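Local coordinates for carboxymuconolactone decarboxylase-like domain-containing protein (Thermotoga maritima, PDB 1P8C), which is of unknown function but belongs to the carboxymuconolactone decarboxylase family, and may act as a peroxiredoxin-like oxidoreductase, at residues V78-D83 with G114-P119; Y87-C92 with V125-E130. All coordinates share one frame; numbering follows the deposited sequence.

Contact 1. Residues V78-D83 with G114-P119; sequences VLRCDD and GSIVIP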
loop_
_atom_site.group_PDB
_atom_site.type_symbol
_atom_site.label_atom_id
_atom_site.label_comp_id
_atom_site.label_asym_id
_atom_site.label_seq_id
_atom_site.Cartn_x
_atom_site.Cartn_y
_atom_site.Cartn_z
ATOM N N VAL C 78 5.612 0.926 -8.622
ATOM C CA VAL C 78 4.842 1.749 -7.680
ATOM C C VAL C 78 4.335 0.849 -6.555
ATOM O O VAL C 78 4.210 1.302 -5.420
ATOM C CB VAL C 78 3.634 2.476 -8.328
ATOM C CG1 VAL C 78 4.108 3.417 -9.392
ATOM C CG2 VAL C 78 2.621 1.466 -8.905
ATOM N N LEU C 79 4.084 -0.435 -6.838
ATOM C CA LEU C 79 3.635 -1.336 -5.781
ATOM C C LEU C 79 4.847 -1.967 -5.089
ATOM O O LEU C 79 4.715 -2.756 -4.145
ATOM C CB LEU C 79 2.681 -2.407 -6.326
ATOM C CG LEU C 79 1.311 -1.861 -6.722
ATOM C CD1 LEU C 79 0.447 -2.990 -7.269
ATOM C CD2 LEU C 79 0.616 -1.207 -5.510
ATOM N N ARG C 80 6.037 -1.614 -5.568
ATOM C CA ARG C 80 7.271 -2.082 -4.959
ATOM C C ARG C 80 7.466 -3.569 -4.769
ATOM O O ARG C 80 7.760 -4.002 -3.658
ATOM C CB ARG C 80 7.483 -1.382 -3.594
ATOM C CG ARG C 80 7.655 0.111 -3.720
ATOM C CD ARG C 80 7.944 0.802 -2.387
ATOM N NE ARG C 80 6.717 1.068 -1.649
ATOM C CZ ARG C 80 6.534 0.788 -0.362
ATOM N NH1 ARG C 80 7.505 0.231 0.357
ATOM N NH2 ARG C 80 5.360 1.032 0.197
ATOM N N CYS C 81 7.335 -4.353 -5.842
ATOM C CA CYS C 81 7.554 -5.801 -5.767
ATOM C C CYS C 81 8.797 -6.151 -6.596
ATOM O O CYS C 81 8.781 -6.125 -7.830
ATOM C CB CYS C 81 6.308 -6.566 -6.276
ATOM S SG CYS C 81 6.606 -8.324 -6.691
ATOM N N ASP C 82 9.884 -6.484 -5.914
ATOM C CA ASP C 82 11.129 -6.805 -6.607
ATOM C C ASP C 82 11.016 -7.895 -7.663
ATOM O O ASP C 82 11.319 -7.659 -8.831
ATOM C CB ASP C 82 12.221 -7.169 -5.603
ATOM C CG ASP C 82 12.703 -5.965 -4.827
ATOM O OD1 ASP C 82 12.814 -4.876 -5.441
ATOM O OD2 ASP C 82 12.970 -6.112 -3.610
ATOM N N ASP C 83 10.604 -9.089 -7.259
ATOM C CA ASP C 83 10.462 -10.165 -8.231
ATOM C C ASP C 83 9.579 -9.762 -9.399
ATOM O O ASP C 83 9.895 -10.091 -10.526
ATOM C CB ASP C 83 9.956 -11.431 -7.556
ATOM C CG ASP C 83 10.986 -12.001 -6.621
ATOM O OD1 ASP C 83 12.159 -11.635 -6.809
ATOM O OD2 ASP C 83 10.657 -12.798 -5.720
ATOM N N GLY C 114 6.438 7.848 -5.231
ATOM C CA GLY C 114 7.362 8.447 -4.293
ATOM C C GLY C 114 8.726 7.833 -4.104
ATOM O O GLY C 114 9.064 6.792 -4.664
ATOM N N SER C 115 9.520 8.518 -3.288
ATOM C CA SER C 115 10.879 8.118 -2.980
ATOM C C SER C 115 11.053 6.777 -2.229
ATOM O O SER C 115 12.185 6.273 -2.147
ATOM C CB SER C 115 11.582 9.269 -2.231
ATOM O OG SER C 115 10.949 9.546 -1.013
ATOM N N ILE C 116 9.970 6.201 -1.687
ATOM C CA ILE C 116 10.064 4.878 -1.021
ATOM C C ILE C 116 10.444 3.867 -2.083
ATOM O O ILE C 116 10.947 2.777 -1.785
ATOM C CB ILE C 116 8.703 4.364 -0.486
ATOM C CG1 ILE C 116 7.595 4.963 -1.374
ATOM C CG2 ILE C 116 8.601 4.607 1.025
ATOM C CD1 ILE C 116 6.230 4.418 -1.170
ATOM N N VAL C 117 10.163 4.251 -3.316
ATOM C CA VAL C 117 10.399 3.445 -4.509
ATOM C C VAL C 117 11.853 3.425 -4.875
ATOM O O VAL C 117 12.278 2.620 -5.702
ATOM C CB VAL C 117 9.642 4.065 -5.715
ATOM C CG1 VAL C 117 10.282 3.669 -7.002
ATOM C CG2 VAL C 117 8.194 3.717 -5.654
ATOM N N ILE C 118 12.632 4.328 -4.290
ATOM C CA ILE C 118 14.039 4.394 -4.656
ATOM C C ILE C 118 14.820 3.117 -4.435
ATOM O O ILE C 118 15.547 2.681 -5.317
ATOM C CB ILE C 118 14.722 5.617 -4.006
ATOM C CG1 ILE C 118 14.381 6.832 -4.866
ATOM C CG2 ILE C 118 16.242 5.430 -3.974
ATOM C CD1 ILE C 118 14.818 8.159 -4.363
ATOM N N PRO C 119 14.691 2.494 -3.264
ATOM C CA PRO C 119 15.463 1.252 -3.102
ATOM C C PRO C 119 15.174 0.195 -4.205
ATOM O O PRO C 119 16.014 -0.663 -4.504
ATOM C CB PRO C 119 15.056 0.768 -1.699
ATOM C CG PRO C 119 14.848 2.098 -0.944
ATOM C CD PRO C 119 14.121 2.966 -1.988
#

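Contact 2. Residues Y87-C92 with V125-E130; sequences YHLVRC and VGFLEE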
loop_
_atom_site.group_PDB
_atom_site.type_symbol
_atom_site.label_atom_id
_atom_site.label_comp_id
_atom_site.label_asym_id
_atom_site.label_seq_id
_atom_site.Cartn_x
_atom_site.Cartn_y
_atom_site.Cartn_z
ATOM N N TYR C 87 10.921 -9.639 -13.195
ATOM C CA TYR C 87 10.212 -10.321 -14.269
ATOM C C TYR C 87 9.841 -9.424 -15.428
ATOM O O TYR C 87 10.089 -9.770 -16.561
ATOM C CB TYR C 87 8.957 -11.025 -13.742
ATOM C CG TYR C 87 8.185 -11.668 -14.850
ATOM C CD1 TYR C 87 8.586 -12.891 -15.405
ATOM C CD2 TYR C 87 7.089 -11.020 -15.414
ATOM C CE1 TYR C 87 7.904 -13.434 -16.496
ATOM C CE2 TYR C 87 6.407 -11.544 -16.488
ATOM C CZ TYR C 87 6.811 -12.746 -17.029
ATOM O OH TYR C 87 6.116 -13.234 -18.120
ATOM N N HIS C 88 9.245 -8.271 -15.169
ATOM C CA HIS C 88 8.870 -7.395 -16.275
ATOM C C HIS C 88 10.070 -6.724 -16.915
ATOM O O HIS C 88 9.969 -6.162 -18.021
ATOM C CB HIS C 88 7.865 -6.352 -15.811
ATOM C CG HIS C 88 6.540 -6.939 -15.469
ATOM N ND1 HIS C 88 5.676 -7.426 -16.425
ATOM C CD2 HIS C 88 5.964 -7.205 -14.273
ATOM C CE1 HIS C 88 4.628 -7.971 -15.835
ATOM N NE2 HIS C 88 4.779 -7.851 -14.528
ATOM N N LEU C 89 11.199 -6.752 -16.211
ATOM C CA LEU C 89 12.412 -6.186 -16.771
ATOM C C LEU C 89 12.847 -7.074 -17.949
ATOM O O LEU C 89 12.976 -6.587 -19.095
ATOM C CB LEU C 89 13.537 -6.103 -15.724
ATOM C CG LEU C 89 13.681 -4.761 -14.986
ATOM C CD1 LEU C 89 14.836 -4.858 -13.993
ATOM C CD2 LEU C 89 13.943 -3.622 -15.989
ATOM N N VAL C 90 13.051 -8.370 -17.698
ATOM C CA VAL C 90 13.468 -9.206 -18.816
ATOM C C VAL C 90 12.399 -9.109 -19.908
ATOM O O VAL C 90 12.712 -8.949 -21.084
ATOM C CB VAL C 90 13.708 -10.685 -18.423
ATOM C CG1 VAL C 90 14.050 -10.815 -16.918
ATOM C CG2 VAL C 90 12.534 -11.520 -18.814
ATOM N N ARG C 91 11.134 -9.159 -19.524
ATOM C CA ARG C 91 10.094 -9.067 -20.540
ATOM C C ARG C 91 10.249 -7.816 -21.403
ATOM O O ARG C 91 10.034 -7.868 -22.617
ATOM C CB ARG C 91 8.704 -9.089 -19.902
ATOM C CG ARG C 91 8.316 -10.447 -19.330
ATOM C CD ARG C 91 7.405 -11.225 -20.289
ATOM N NE ARG C 91 8.064 -11.506 -21.552
ATOM C CZ ARG C 91 7.539 -11.272 -22.756
ATOM N NH1 ARG C 91 6.329 -10.744 -22.867
ATOM N NH2 ARG C 91 8.238 -11.569 -23.859
ATOM N N CYS C 92 10.619 -6.695 -20.788
ATOM C CA CYS C 92 10.769 -5.449 -21.538
ATOM C C CYS C 92 11.971 -5.563 -22.481
ATOM O O CYS C 92 11.974 -5.028 -23.601
ATOM C CB CYS C 92 10.929 -4.257 -20.575
ATOM S SG CYS C 92 9.366 -3.607 -19.828
ATOM N N VAL C 125 18.115 -1.275 -11.615
ATOM C CA VAL C 125 19.172 -0.850 -12.536
ATOM C C VAL C 125 20.329 -1.833 -12.541
ATOM O O VAL C 125 20.856 -2.168 -13.594
ATOM C CB VAL C 125 19.702 0.567 -12.208
ATOM C CG1 VAL C 125 20.882 0.892 -13.103
ATOM C CG2 VAL C 125 18.609 1.600 -12.442
ATOM N N GLY C 126 20.708 -2.309 -11.364
ATOM C CA GLY C 126 21.790 -3.266 -11.288
ATOM C C GLY C 126 21.400 -4.514 -12.049
ATOM O O GLY C 126 22.237 -5.160 -12.687
ATOM N N PHE C 127 20.112 -4.840 -11.988
ATOM C CA PHE C 127 19.578 -6.006 -12.661
ATOM C C PHE C 127 19.533 -5.770 -14.158
ATOM O O PHE C 127 19.913 -6.637 -14.942
ATOM C CB PHE C 127 18.159 -6.336 -12.149
ATOM C CG PHE C 127 17.642 -7.685 -12.614
ATOM C CD1 PHE C 127 18.269 -8.862 -12.208
ATOM C CD2 PHE C 127 16.572 -7.774 -13.493
ATOM C CE1 PHE C 127 17.833 -10.103 -12.684
ATOM C CE2 PHE C 127 16.130 -9.007 -13.970
ATOM C CZ PHE C 127 16.759 -10.168 -13.569
ATOM N N LEU C 128 19.058 -4.595 -14.555
ATOM C CA LEU C 128 18.961 -4.280 -15.961
ATOM C C LEU C 128 20.314 -4.253 -16.614
ATOM O O LEU C 128 20.425 -4.534 -17.818
ATOM C CB LEU C 128 18.288 -2.929 -16.160
ATOM C CG LEU C 128 18.398 -2.293 -17.549
ATOM C CD1 LEU C 128 17.711 -3.173 -18.616
ATOM C CD2 LEU C 128 17.766 -0.915 -17.508
ATOM N N GLU C 129 21.336 -3.886 -15.837
ATOM C CA GLU C 129 22.699 -3.817 -16.354
ATOM C C GLU C 129 23.180 -5.226 -16.604
ATOM O O GLU C 129 23.907 -5.476 -17.566
ATOM C CB GLU C 129 23.641 -3.110 -15.373
ATOM C CG GLU C 129 23.858 -1.641 -15.712
ATOM C CD GLU C 129 24.870 -0.937 -14.811
ATOM O OE1 GLU C 129 25.058 0.294 -14.979
ATOM O OE2 GLU C 129 25.474 -1.612 -13.942
ATOM N N GLU C 130 22.776 -6.147 -15.738
ATOM C CA GLU C 130 23.175 -7.535 -15.929
ATOM C C GLU C 130 22.566 -8.101 -17.212
ATOM O O GLU C 130 23.230 -8.799 -17.967
ATOM C CB GLU C 130 22.744 -8.405 -14.765
ATOM C CG GLU C 130 22.938 -9.877 -15.063
ATOM C CD GLU C 130 22.718 -10.747 -13.857
ATOM O OE1 GLU C 130 21.667 -10.594 -13.202
ATOM O OE2 GLU C 130 23.593 -11.590 -13.568
#

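Contact 1. Residues V78-D83 with G114-P119
R80 meets I116 and V117 from CG outward along its side chain, and the contact is one of packing, with no hydrogen bond between V78-D83 and G114-P119. The aliphatic part of R80 does the first share: its CG lies 4.1 Å from V117 CG2, and its CD comes to 3.6 Å from the backbone O of I116. V78 adds a looser touch, its CA standing 4.4 Å from the same V117 CG2. Farther out, the arginine chain bends at chi3 (-83°), which turns the guanidinium over I116, the two side chains crossing at about a right angle. I116 then covers one face of the planar group, with I116 CD1 3.4 Å from R80 NE and 3.7 Å from R80 CZ.

R80 NH2 makes its hydrogen bond across a subunit interface, to the L79 carbonyl oxygen of the second subunit. A related bond is received here, the L79 carbonyl oxygen of this chain accepting a hydrogen bond from R80 NH1 of a third subunit. The guanidinium is thus packed on one face by I116 while its nitrogen turns to another subunit.

R80 itself has positive phi (54°) and closes helix 65-78 with a Schellman motif; C81 follows as the N-cap of helix 82-94 and is disulfide-bonded to C84. The arrangement is thus a helix-to-helix turn leading into a CXXC motif, packed on the short 3-10 segment before helix 118-136, in the all-helical fold of the carboxymuconolactone decarboxylase family.

Contact 2. Residues Y87-C92 with V125-E130
Two helices of the all-helical family fold, 82-94 and 118-136, pack here through L89 and V90 on one and F127 and L128 on the other. The short segments run in broadly the same direction, crossing at -37° with their axes 10.3 Å apart at closest approach. L89 and L128 are the nearest residues along the two backbones, with CA atoms 6.9 Å apart.

L89 points at the other helix and brings its CD1 methyl to the edge of the F127 ring, in the plane of the ring, 3.4 Å from F127 CD2. The two side chains run antiparallel alongside one another, and L89 CD1 also lies 4.1 Å from F127 CB. F127 reaches across because its CG is anti to the backbone N (chi1 -169°), which sends the ring toward helix 82-94. V90 meets a neighbouring part of the same ring edge, where V90 CG1 lies 4.0 Å from F127 CE2. The ring is therefore met along one side by two aliphatic branches, and neither of them stacks on a face.

L128 packs more loosely against the other branch of the leucine: L89 CD2 is 4.4 Å from L128 CB. No hydrogen bond joins the segments, and the side chains that meet are all apolar.

Other helices close the contact on several sides. Y25 of helix 25-41 touches both V90 and F127, and I102 of helix 99-113 packs on L128 and C92. H88 and R91 turn instead to helix 65-78, where H88 ND1 hydrogen-bonds to E69 and R91 forms a salt bridge with it. On helix 118-136, R42 of the second subunit lies against L128 and V125.

Overall arrangement
Both contacts join helix 82-94, or the turn leading into it, to helix 118-136 and the 3-10 segment before it. Their centres lie 14 Å apart. Along the chain the segments alternate, 78-83 and 87-92 coming before 114-119 and 125-130, with helix 99-113 between the two pairs. Contact 1 therefore lies at the N-terminal ends of the two helices and contact 2 farther along them, nearer the centre of the chain, about 7 Å from it against 13 Å. Both reach the second subunit of the hexamer; contact 1, beside the C81-C84 disulfide, also reaches a third and a fourth. The same helix pair thus serves both the subunit's own packing and its assembly.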